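Local coordinates for protein activating signal cointegrator 1 complex subunit 3 (PDB 6YXQ) that unwinds alkylation-damaged DNA as an ATP-driven 3'-5' helicase, helps rescue stalled ribosomes, and binds its partner ASCC2 through its N-terminal region, at residues L101-V111 with A131-I142; I55-E63 with F145-M156. All coordinates share one frame; numbering follows the deposited sequence.

Contact 1: residues L101-V111 with A131-I142; sequences LFMTFHLKDSV and ATAACNATNRII
Phe105 lays one face of its ring over the CB of Cys135, which stands 3.6 Å from the ring centroid and 15° off the normal, a CH-pi contact. With the cysteine SG anti to the backbone N (chi1 175°), the sulfur is carried alongside the Phe105 ring, oblique to it at 4.3 Å from the centroid, a sulfur-aromatic contact. The opposite face is covered by Thr104 CG2, so the ring is held between its neighbour in sequence and helix 128-142. Phe105 packs as a knob into a hole made by Ala131, Ala134, Cys135 and Thr138, where segments 101-105 and 131-142 cross at -70° in the alpha-helical N-terminal part, within the region required for ASCC2 binding. One turn back, Phe102 brings its CD1 to 3.7 Å from Thr138 CG2, while Ile141 CG2 meets the ring edge at CE1. Thr138 OG1 bonds to Ala134 O within its own helix, which leaves the methyl to face Phe102 and His106. Past the helix, the chain is fastened by Asn139, whose ND2 donates to Lys108 O at 2.9 Å in the carbonyl plane, on a lone pair; the same nitrogen also donates to Cys135 O, from above that carbonyl's plane, so two bonds fix the amide's rotation.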
loop_
_atom_site.group_PDB
_atom_site.type_symbol
_atom_site.label_atom_id
_atom_site.label_comp_id
_atom_site.label_asym_id
_atom_site.label_seq_id
_atom_site.Cartn_x
_atom_site.Cartn_y
_atom_site.Cartn_z
ATOM N N LEU A 101 -28.762 11.821 -11.792
ATOM C CA LEU A 101 -28.904 13.271 -11.885
ATOM C C LEU A 101 -29.629 13.825 -10.667
ATOM O O LEU A 101 -29.149 14.765 -10.022
ATOM C CB LEU A 101 -29.646 13.648 -13.167
ATOM C CG LEU A 101 -28.834 13.502 -14.450
ATOM C CD1 LEU A 101 -29.670 13.884 -15.642
ATOM C CD2 LEU A 101 -27.565 14.342 -14.394
ATOM N N PHE A 102 -30.790 13.244 -10.339
ATOM C CA PHE A 102 -31.553 13.700 -9.182
ATOM C C PHE A 102 -30.693 13.686 -7.930
ATOM O O PHE A 102 -30.647 14.672 -7.187
ATOM C CB PHE A 102 -32.797 12.834 -8.991
ATOM C CG PHE A 102 -33.580 13.165 -7.749
ATOM C CD1 PHE A 102 -34.599 14.103 -7.785
ATOM C CD2 PHE A 102 -33.309 12.528 -6.547
ATOM C CE1 PHE A 102 -35.329 14.406 -6.641
ATOM C CE2 PHE A 102 -34.032 12.832 -5.398
ATOM C CZ PHE A 102 -35.039 13.770 -5.445
ATOM N N MET A 103 -29.985 12.577 -7.692
ATOM C CA MET A 103 -29.147 12.481 -6.502
ATOM C C MET A 103 -27.966 13.439 -6.565
ATOM O O MET A 103 -27.455 13.861 -5.522
ATOM C CB MET A 103 -28.664 11.045 -6.322
ATOM C CG MET A 103 -29.791 10.070 -6.055
ATOM S SD MET A 103 -30.701 10.500 -4.564
ATOM C CE MET A 103 -29.345 10.598 -3.409
ATOM N N THR A 104 -27.522 13.797 -7.770
ATOM C CA THR A 104 -26.435 14.754 -7.879
ATOM C C THR A 104 -26.864 16.139 -7.415
ATOM O O THR A 104 -26.071 16.852 -6.792
ATOM C CB THR A 104 -25.917 14.793 -9.317
ATOM O OG1 THR A 104 -25.279 13.546 -9.629
ATOM C CG2 THR A 104 -24.916 15.927 -9.501
ATOM N N PHE A 105 -28.120 16.519 -7.658
ATOM C CA PHE A 105 -28.579 17.880 -7.408
ATOM C C PHE A 105 -29.598 17.983 -6.281
ATOM O O PHE A 105 -30.121 19.076 -6.042
ATOM C CB PHE A 105 -29.175 18.481 -8.684
ATOM C CG PHE A 105 -28.187 18.652 -9.804
ATOM C CD1 PHE A 105 -27.204 19.626 -9.741
ATOM C CD2 PHE A 105 -28.252 17.850 -10.930
ATOM C CE1 PHE A 105 -26.295 19.787 -10.780
ATOM C CE2 PHE A 105 -27.348 18.007 -11.968
ATOM C CZ PHE A 105 -26.371 18.976 -11.892
ATOM N N HIS A 106 -29.898 16.889 -5.578
ATOM C CA HIS A 106 -30.973 16.953 -4.588
ATOM C C HIS A 106 -30.608 17.805 -3.378
ATOM O O HIS A 106 -31.512 18.237 -2.651
ATOM C CB HIS A 106 -31.404 15.542 -4.160
ATOM C CG HIS A 106 -30.549 14.923 -3.097
ATOM N ND1 HIS A 106 -29.418 14.187 -3.382
ATOM C CD2 HIS A 106 -30.683 14.895 -1.750
ATOM C CE1 HIS A 106 -28.881 13.755 -2.256
ATOM N NE2 HIS A 106 -29.631 14.168 -1.250
ATOM N N LEU A 107 -29.319 18.084 -3.165
ATOM C CA LEU A 107 -28.863 18.936 -2.068
ATOM C C LEU A 107 -28.134 20.182 -2.555
ATOM O O LEU A 107 -27.542 20.899 -1.739
ATOM C CB LEU A 107 -27.952 18.150 -1.122
ATOM C CG LEU A 107 -28.629 17.076 -0.281
ATOM C CD1 LEU A 107 -27.598 16.213 0.430
ATOM C CD2 LEU A 107 -29.576 17.720 0.703
ATOM N N LYS A 108 -28.152 20.454 -3.860
ATOM C CA LYS A 108 -27.454 21.589 -4.447
ATOM C C LYS A 108 -28.413 22.335 -5.362
ATOM O O LYS A 108 -29.182 21.712 -6.098
ATOM C CB LYS A 108 -26.214 21.123 -5.225
ATOM C CG LYS A 108 -25.261 20.274 -4.391
ATOM C CD LYS A 108 -24.130 19.696 -5.225
ATOM C CE LYS A 108 -23.657 18.345 -4.702
ATOM N NZ LYS A 108 -23.451 17.336 -5.793
ATOM N N ASP A 109 -28.377 23.666 -5.313
ATOM C CA ASP A 109 -29.323 24.487 -6.061
ATOM C C ASP A 109 -28.717 25.122 -7.303
ATOM O O ASP A 109 -29.311 26.047 -7.866
ATOM C CB ASP A 109 -29.919 25.577 -5.164
ATOM C CG ASP A 109 -28.869 26.469 -4.555
ATOM O OD1 ASP A 109 -28.141 27.137 -5.318
ATOM O OD2 ASP A 109 -28.779 26.504 -3.310
ATOM N N SER A 110 -27.562 24.647 -7.752
ATOM C CA SER A 110 -26.933 25.195 -8.946
ATOM C C SER A 110 -25.985 24.154 -9.524
ATOM O O SER A 110 -25.719 23.116 -8.916
ATOM C CB SER A 110 -26.192 26.502 -8.646
ATOM O OG SER A 110 -25.120 26.289 -7.744
ATOM N N VAL A 111 -25.485 24.450 -10.717
ATOM C CA VAL A 111 -24.541 23.581 -11.408
ATOM C C VAL A 111 -23.134 24.053 -11.072
ATOM O O VAL A 111 -22.761 25.187 -11.385
ATOM C CB VAL A 111 -24.783 23.602 -12.925
ATOM C CG1 VAL A 111 -23.747 22.771 -13.636
ATOM C CG2 VAL A 111 -26.187 23.111 -13.248
ATOM N N ALA A 131 -27.544 19.337 -17.786
ATOM C CA ALA A 131 -27.251 19.432 -16.363
ATOM C C ALA A 131 -28.048 20.561 -15.722
ATOM O O ALA A 131 -28.613 20.394 -14.633
ATOM C CB ALA A 131 -25.752 19.632 -16.154
ATOM N N THR A 132 -28.115 21.718 -16.392
ATOM C CA THR A 132 -28.925 22.821 -15.871
ATOM C C THR A 132 -30.392 22.419 -15.770
ATOM O O THR A 132 -31.054 22.684 -14.759
ATOM C CB THR A 132 -28.787 24.070 -16.746
ATOM O OG1 THR A 132 -27.561 24.746 -16.444
ATOM C CG2 THR A 132 -29.942 25.020 -16.477
ATOM N N ALA A 133 -30.920 21.788 -16.820
ATOM C CA ALA A 133 -32.327 21.398 -16.822
ATOM C C ALA A 133 -32.635 20.440 -15.677
ATOM O O ALA A 133 -33.630 20.608 -14.954
ATOM C CB ALA A 133 -32.687 20.764 -18.161
ATOM N N ALA A 134 -31.784 19.423 -15.505
ATOM C CA ALA A 134 -31.978 18.435 -14.449
ATOM C C ALA A 134 -31.858 19.061 -13.065
ATOM O O ALA A 134 -32.623 18.718 -12.157
ATOM C CB ALA A 134 -30.972 17.299 -14.609
ATOM N N CYS A 135 -30.908 19.983 -12.883
ATOM C CA CYS A 135 -30.786 20.656 -11.595
ATOM C C CYS A 135 -32.012 21.516 -11.296
ATOM O O CYS A 135 -32.503 21.535 -10.160
ATOM C CB CYS A 135 -29.518 21.500 -11.566
ATOM S SG CYS A 135 -29.363 22.477 -10.076
ATOM N N ASN A 136 -32.526 22.229 -12.303
ATOM C CA ASN A 136 -33.725 23.036 -12.092
ATOM C C ASN A 136 -34.914 22.164 -11.708
ATOM O O ASN A 136 -35.653 22.489 -10.770
ATOM C CB ASN A 136 -34.044 23.858 -13.342
ATOM C CG ASN A 136 -33.064 24.998 -13.559
ATOM O OD1 ASN A 136 -32.181 25.232 -12.736
ATOM N ND2 ASN A 136 -33.206 25.701 -14.677
ATOM N N ALA A 137 -35.109 21.047 -12.414
ATOM C CA ALA A 137 -36.222 20.161 -12.085
ATOM C C ALA A 137 -36.074 19.576 -10.684
ATOM O O ALA A 137 -37.049 19.499 -9.922
ATOM C CB ALA A 137 -36.325 19.052 -13.126
ATOM N N THR A 138 -34.857 19.171 -10.320
ATOM C CA THR A 138 -34.633 18.604 -8.997
ATOM C C THR A 138 -34.926 19.615 -7.900
ATOM O O THR A 138 -35.523 19.272 -6.872
ATOM C CB THR A 138 -33.199 18.108 -8.880
ATOM O OG1 THR A 138 -32.925 17.212 -9.962
ATOM C CG2 THR A 138 -33.014 17.391 -7.572
ATOM N N ASN A 139 -34.504 20.866 -8.093
ATOM C CA ASN A 139 -34.751 21.868 -7.063
ATOM C C ASN A 139 -36.223 22.245 -7.001
ATOM O O ASN A 139 -36.742 22.540 -5.918
ATOM C CB ASN A 139 -33.877 23.094 -7.301
ATOM C CG ASN A 139 -32.501 22.932 -6.705
ATOM O OD1 ASN A 139 -32.282 23.210 -5.527
ATOM N ND2 ASN A 139 -31.568 22.451 -7.510
ATOM N N ARG A 140 -36.909 22.230 -8.146
ATOM C CA ARG A 140 -38.355 22.377 -8.131
ATOM C C ARG A 140 -38.992 21.303 -7.266
ATOM O O ARG A 140 -39.860 21.600 -6.439
ATOM C CB ARG A 140 -38.911 22.323 -9.556
ATOM C CG ARG A 140 -39.001 23.673 -10.256
ATOM C CD ARG A 140 -39.910 23.615 -11.477
ATOM N NE ARG A 140 -39.410 22.682 -12.485
ATOM C CZ ARG A 140 -38.495 22.981 -13.405
ATOM N NH1 ARG A 140 -37.968 24.198 -13.457
ATOM N NH2 ARG A 140 -38.105 22.057 -14.273
ATOM N N ILE A 141 -38.552 20.051 -7.424
ATOM C CA ILE A 141 -39.121 18.960 -6.632
ATOM C C ILE A 141 -38.833 19.163 -5.146
ATOM O O ILE A 141 -39.734 19.074 -4.303
ATOM C CB ILE A 141 -38.591 17.603 -7.122
ATOM C CG1 ILE A 141 -39.277 17.202 -8.420
ATOM C CG2 ILE A 141 -38.816 16.529 -6.067
ATOM C CD1 ILE A 141 -38.843 15.838 -8.924
ATOM N N ILE A 142 -37.571 19.436 -4.805
ATOM C CA ILE A 142 -37.190 19.543 -3.396
ATOM C C ILE A 142 -37.873 20.734 -2.734
ATOM O O ILE A 142 -38.093 20.737 -1.514
ATOM C CB ILE A 142 -35.657 19.622 -3.256
ATOM C CG1 ILE A 142 -34.997 18.370 -3.837
ATOM C CG2 ILE A 142 -35.256 19.751 -1.803
ATOM C CD1 ILE A 142 -35.319 17.110 -3.078
#

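Contact 2: residues I55-E63 with F145-M156; sequences IKFLNEKLE and FSQDDLTALVQM
With chi1 at -174°, Phe57 turns its CG anti to the backbone N and drives its ring across to helix 147-163, while Phe145, its CG anti to the carbonyl carbon (chi1 -77°), swings its ring back toward helix 51-61. The Phe57 ring is a knob among Asp149, Ala152, Leu153 and Met156. Leu153 CD1 sits over the centre of one face, 4.2 Å from the centroid, and Lys61 CG lies above the opposite face, offset from its centre. At the edge, Asp149 O approaches CZ in plane, and Met156 SD reaches CD2 in a Met-aromatic contact. The rings of Phe57 and Phe145 are near parallel but slid apart, so they barely overlap. Leu58 CD2 meets the edge of Phe145, 3.5 Å from CZ, and Leu62 CD1 touches CE1. Replacing Phe57 by an alanine is likely to open a gap between the helices and leave Leu153 CD1 and Met156 SD without their aromatic partner. Beside this apolar patch, the bent Lys61 chain brings NZ to 3.5 Å from Asp149 OD1, a salt bridge. Ser146 caps the helix by accepting from Asp149 N. Segments 55-61 and 147-156, axes 11.5 Å apart and nearly antiparallel, thus form a helix pair bridged by one large aromatic knob, as in an alpha-helical bundle.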
loop_
_atom_site.group_PDB
_atom_site.type_symbol
_atom_site.label_atom_id
_atom_site.label_comp_id
_atom_site.label_asym_id
_atom_site.label_seq_id
_atom_site.Cartn_x
_atom_site.Cartn_y
_atom_site.Cartn_z
ATOM N N ILE A 55 -38.988 7.503 -6.884
ATOM C CA ILE A 55 -40.393 7.877 -7.050
ATOM C C ILE A 55 -41.258 7.215 -5.977
ATOM O O ILE A 55 -42.297 7.766 -5.590
ATOM C CB ILE A 55 -40.907 7.592 -8.477
ATOM C CG1 ILE A 55 -41.253 6.122 -8.680
ATOM C CG2 ILE A 55 -39.899 8.068 -9.528
ATOM C CD1 ILE A 55 -42.103 5.896 -9.910
ATOM N N LYS A 56 -40.829 6.071 -5.426
ATOM C CA LYS A 56 -41.514 5.536 -4.252
ATOM C C LYS A 56 -41.455 6.526 -3.097
ATOM O O LYS A 56 -42.481 6.843 -2.485
ATOM C CB LYS A 56 -40.912 4.197 -3.832
ATOM C CG LYS A 56 -41.652 3.551 -2.655
ATOM C CD LYS A 56 -41.180 2.136 -2.364
ATOM C CE LYS A 56 -39.795 2.137 -1.747
ATOM N NZ LYS A 56 -39.509 0.915 -0.947
ATOM N N PHE A 57 -40.255 7.026 -2.788
ATOM C CA PHE A 57 -40.111 8.032 -1.739
ATOM C C PHE A 57 -41.002 9.236 -2.012
ATOM O O PHE A 57 -41.776 9.659 -1.147
ATOM C CB PHE A 57 -38.649 8.465 -1.617
ATOM C CG PHE A 57 -38.383 9.403 -0.467
ATOM C CD1 PHE A 57 -38.640 10.758 -0.579
ATOM C CD2 PHE A 57 -37.866 8.927 0.725
ATOM C CE1 PHE A 57 -38.399 11.616 0.480
ATOM C CE2 PHE A 57 -37.617 9.780 1.784
ATOM C CZ PHE A 57 -37.885 11.126 1.662
ATOM N N LEU A 58 -40.903 9.803 -3.217
ATOM C CA LEU A 58 -41.663 11.008 -3.534
ATOM C C LEU A 58 -43.161 10.794 -3.347
ATOM O O LEU A 58 -43.851 11.659 -2.794
ATOM C CB LEU A 58 -41.359 11.449 -4.964
ATOM C CG LEU A 58 -39.939 11.937 -5.237
ATOM C CD1 LEU A 58 -39.672 12.033 -6.732
ATOM C CD2 LEU A 58 -39.736 13.275 -4.578
ATOM N N ASN A 59 -43.686 9.645 -3.794
ATOM C CA ASN A 59 -45.120 9.389 -3.672
ATOM C C ASN A 59 -45.516 9.099 -2.232
ATOM O O ASN A 59 -46.647 9.387 -1.823
ATOM C CB ASN A 59 -45.523 8.218 -4.568
ATOM C CG ASN A 59 -45.827 8.647 -5.984
ATOM O OD1 ASN A 59 -46.884 9.209 -6.257
ATOM N ND2 ASN A 59 -44.897 8.388 -6.896
ATOM N N GLU A 60 -44.601 8.530 -1.458
ATOM C CA GLU A 60 -44.875 8.159 -0.081
ATOM C C GLU A 60 -44.883 9.360 0.856
ATOM O O GLU A 60 -45.527 9.300 1.908
ATOM C CB GLU A 60 -43.831 7.124 0.356
ATOM C CG GLU A 60 -43.990 6.527 1.732
ATOM C CD GLU A 60 -42.807 5.649 2.092
ATOM O OE1 GLU A 60 -42.066 5.989 3.037
ATOM O OE2 GLU A 60 -42.610 4.615 1.423
ATOM N N LYS A 61 -44.209 10.454 0.491
ATOM C CA LYS A 61 -44.007 11.584 1.389
ATOM C C LYS A 61 -44.808 12.819 1.022
ATOM O O LYS A 61 -44.917 13.727 1.850
ATOM C CB LYS A 61 -42.522 11.980 1.435
ATOM C CG LYS A 61 -41.585 10.890 1.911
ATOM C CD LYS A 61 -42.035 10.326 3.240
ATOM C CE LYS A 61 -40.853 10.097 4.161
ATOM N NZ LYS A 61 -41.117 10.674 5.505
ATOM N N LEU A 62 -45.349 12.889 -0.190
ATOM C CA LEU A 62 -45.973 14.101 -0.695
ATOM C C LEU A 62 -47.411 13.832 -1.122
ATOM O O LEU A 62 -47.764 12.715 -1.516
ATOM C CB LEU A 62 -45.160 14.669 -1.864
ATOM C CG LEU A 62 -43.673 14.893 -1.560
ATOM C CD1 LEU A 62 -42.973 15.551 -2.723
ATOM C CD2 LEU A 62 -43.475 15.724 -0.300
ATOM N N GLU A 63 -48.243 14.868 -1.039
ATOM C CA GLU A 63 -49.646 14.726 -1.395
ATOM C C GLU A 63 -49.838 14.750 -2.908
ATOM O O GLU A 63 -49.021 15.300 -3.659
ATOM C CB GLU A 63 -50.485 15.827 -0.742
ATOM C CG GLU A 63 -49.845 17.205 -0.741
ATOM C CD GLU A 63 -50.664 18.228 0.037
ATOM O OE1 GLU A 63 -50.082 18.939 0.884
ATOM O OE2 GLU A 63 -51.890 18.317 -0.197
ATOM N N PHE A 145 -40.413 19.562 -0.477
ATOM C CA PHE A 145 -40.087 18.778 0.705
ATOM C C PHE A 145 -40.231 19.652 1.937
ATOM O O PHE A 145 -39.870 20.832 1.929
ATOM C CB PHE A 145 -38.655 18.222 0.638
ATOM C CG PHE A 145 -38.484 17.023 -0.270
ATOM C CD1 PHE A 145 -39.258 16.864 -1.410
ATOM C CD2 PHE A 145 -37.507 16.078 -0.003
ATOM C CE1 PHE A 145 -39.078 15.777 -2.245
ATOM C CE2 PHE A 145 -37.323 14.989 -0.835
ATOM C CZ PHE A 145 -38.108 14.840 -1.956
ATOM N N SER A 146 -40.796 19.076 2.987
ATOM C CA SER A 146 -40.524 19.605 4.307
ATOM C C SER A 146 -39.157 19.122 4.758
ATOM O O SER A 146 -38.578 18.186 4.191
ATOM C CB SER A 146 -41.591 19.171 5.302
ATOM O OG SER A 146 -41.467 17.793 5.592
ATOM N N GLN A 147 -38.639 19.778 5.795
ATOM C CA GLN A 147 -37.270 19.501 6.202
ATOM C C GLN A 147 -37.152 18.153 6.913
ATOM O O GLN A 147 -36.114 17.480 6.808
ATOM C CB GLN A 147 -36.730 20.660 7.054
ATOM C CG GLN A 147 -35.247 20.588 6.973
ATOM C CD GLN A 147 -34.753 19.360 7.634
ATOM O OE1 GLN A 147 -35.041 19.068 8.787
ATOM N NE2 GLN A 147 -34.138 18.540 6.839
ATOM N N ASP A 148 -38.223 17.719 7.580
ATOM C CA ASP A 148 -38.309 16.338 8.038
ATOM C C ASP A 148 -38.242 15.366 6.861
ATOM O O ASP A 148 -37.535 14.349 6.918
ATOM C CB ASP A 148 -39.599 16.134 8.840
ATOM C CG ASP A 148 -39.460 16.547 10.312
ATOM O OD1 ASP A 148 -38.331 16.872 10.748
ATOM O OD2 ASP A 148 -40.479 16.516 11.038
ATOM N N ASP A 149 -38.964 15.670 5.780
ATOM C CA ASP A 149 -38.889 14.855 4.569
ATOM C C ASP A 149 -37.468 14.811 4.015
ATOM O O ASP A 149 -36.981 13.750 3.602
ATOM C CB ASP A 149 -39.850 15.400 3.513
ATOM C CG ASP A 149 -41.284 15.050 3.802
ATOM O OD1 ASP A 149 -41.513 14.037 4.497
ATOM O OD2 ASP A 149 -42.180 15.787 3.338
ATOM N N LEU A 150 -36.794 15.960 3.987
ATOM C CA LEU A 150 -35.444 16.005 3.443
ATOM C C LEU A 150 -34.497 15.150 4.272
ATOM O O LEU A 150 -33.670 14.418 3.717
ATOM C CB LEU A 150 -34.952 17.451 3.376
ATOM C CG LEU A 150 -34.007 17.870 2.244
ATOM C CD1 LEU A 150 -33.716 19.354 2.367
ATOM C CD2 LEU A 150 -32.713 17.081 2.246
ATOM N N THR A 151 -34.598 15.223 5.605
ATOM C CA THR A 151 -33.744 14.372 6.435
ATOM C C THR A 151 -34.093 12.906 6.252
ATOM O O THR A 151 -33.216 12.042 6.341
ATOM C CB THR A 151 -33.843 14.738 7.916
ATOM O OG1 THR A 151 -35.200 14.655 8.341
ATOM C CG2 THR A 151 -33.318 16.127 8.167
ATOM N N ALA A 152 -35.370 12.603 6.015
ATOM C CA ALA A 152 -35.734 11.227 5.699
ATOM C C ALA A 152 -35.029 10.754 4.432
ATOM O O ALA A 152 -34.513 9.629 4.375
ATOM C CB ALA A 152 -37.247 11.110 5.549
ATOM N N LEU A 153 -34.994 11.603 3.408
ATOM C CA LEU A 153 -34.287 11.239 2.184
ATOM C C LEU A 153 -32.799 11.054 2.450
ATOM O O LEU A 153 -32.189 10.088 1.975
ATOM C CB LEU A 153 -34.512 12.298 1.102
ATOM C CG LEU A 153 -33.764 12.093 -0.222
ATOM C CD1 LEU A 153 -34.214 10.821 -0.901
ATOM C CD2 LEU A 153 -33.980 13.264 -1.149
ATOM N N VAL A 154 -32.199 11.969 3.206
ATOM C CA VAL A 154 -30.768 11.868 3.486
ATOM C C VAL A 154 -30.471 10.587 4.252
ATOM O O VAL A 154 -29.519 9.863 3.936
ATOM C CB VAL A 154 -30.276 13.108 4.252
ATOM C CG1 VAL A 154 -28.792 12.974 4.550
ATOM C CG2 VAL A 154 -30.556 14.372 3.454
ATOM N N GLN A 155 -31.279 10.294 5.277
ATOM C CA GLN A 155 -31.112 9.067 6.048
ATOM C C GLN A 155 -31.267 7.841 5.166
ATOM O O GLN A 155 -30.568 6.845 5.357
ATOM C CB GLN A 155 -32.129 9.014 7.189
ATOM C CG GLN A 155 -31.703 9.672 8.484
ATOM C CD GLN A 155 -32.711 9.435 9.598
ATOM O OE1 GLN A 155 -33.563 8.550 9.499
ATOM N NE2 GLN A 155 -32.632 10.241 10.653
ATOM N N MET A 156 -32.192 7.890 4.205
ATOM C CA MET A 156 -32.386 6.759 3.305
ATOM C C MET A 156 -31.173 6.539 2.413
ATOM O O MET A 156 -30.758 5.394 2.197
ATOM C CB MET A 156 -33.633 6.977 2.459
ATOM C CG MET A 156 -34.312 5.701 2.062
ATOM S SD MET A 156 -35.878 6.037 1.264
ATOM C CE MET A 156 -35.373 6.188 -0.431
#

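In the fold
From the N terminus the chain runs through separate short helices before helix 51-61, which supplies the first half of contact 2. Helix 64-85 then turns back beside it, and helix 91-105 leads into the first half of contact 1. That contact closes a short loop holding helix 113-123 when helix 128-142 arrives. Only afterwards does helix 147-163 complete contact 2, whose longer loop therefore encloses contact 1 entirely. The two contacts, with centres about 15 Å apart, join directly: Ile141 packs on Leu58, His106 meets Leu153 and Leu107 meets Leu150. Helix 64-85 also touches both, through Ile77 on Thr138 and Leu74 on Leu58, tying early and late helices into one bundle.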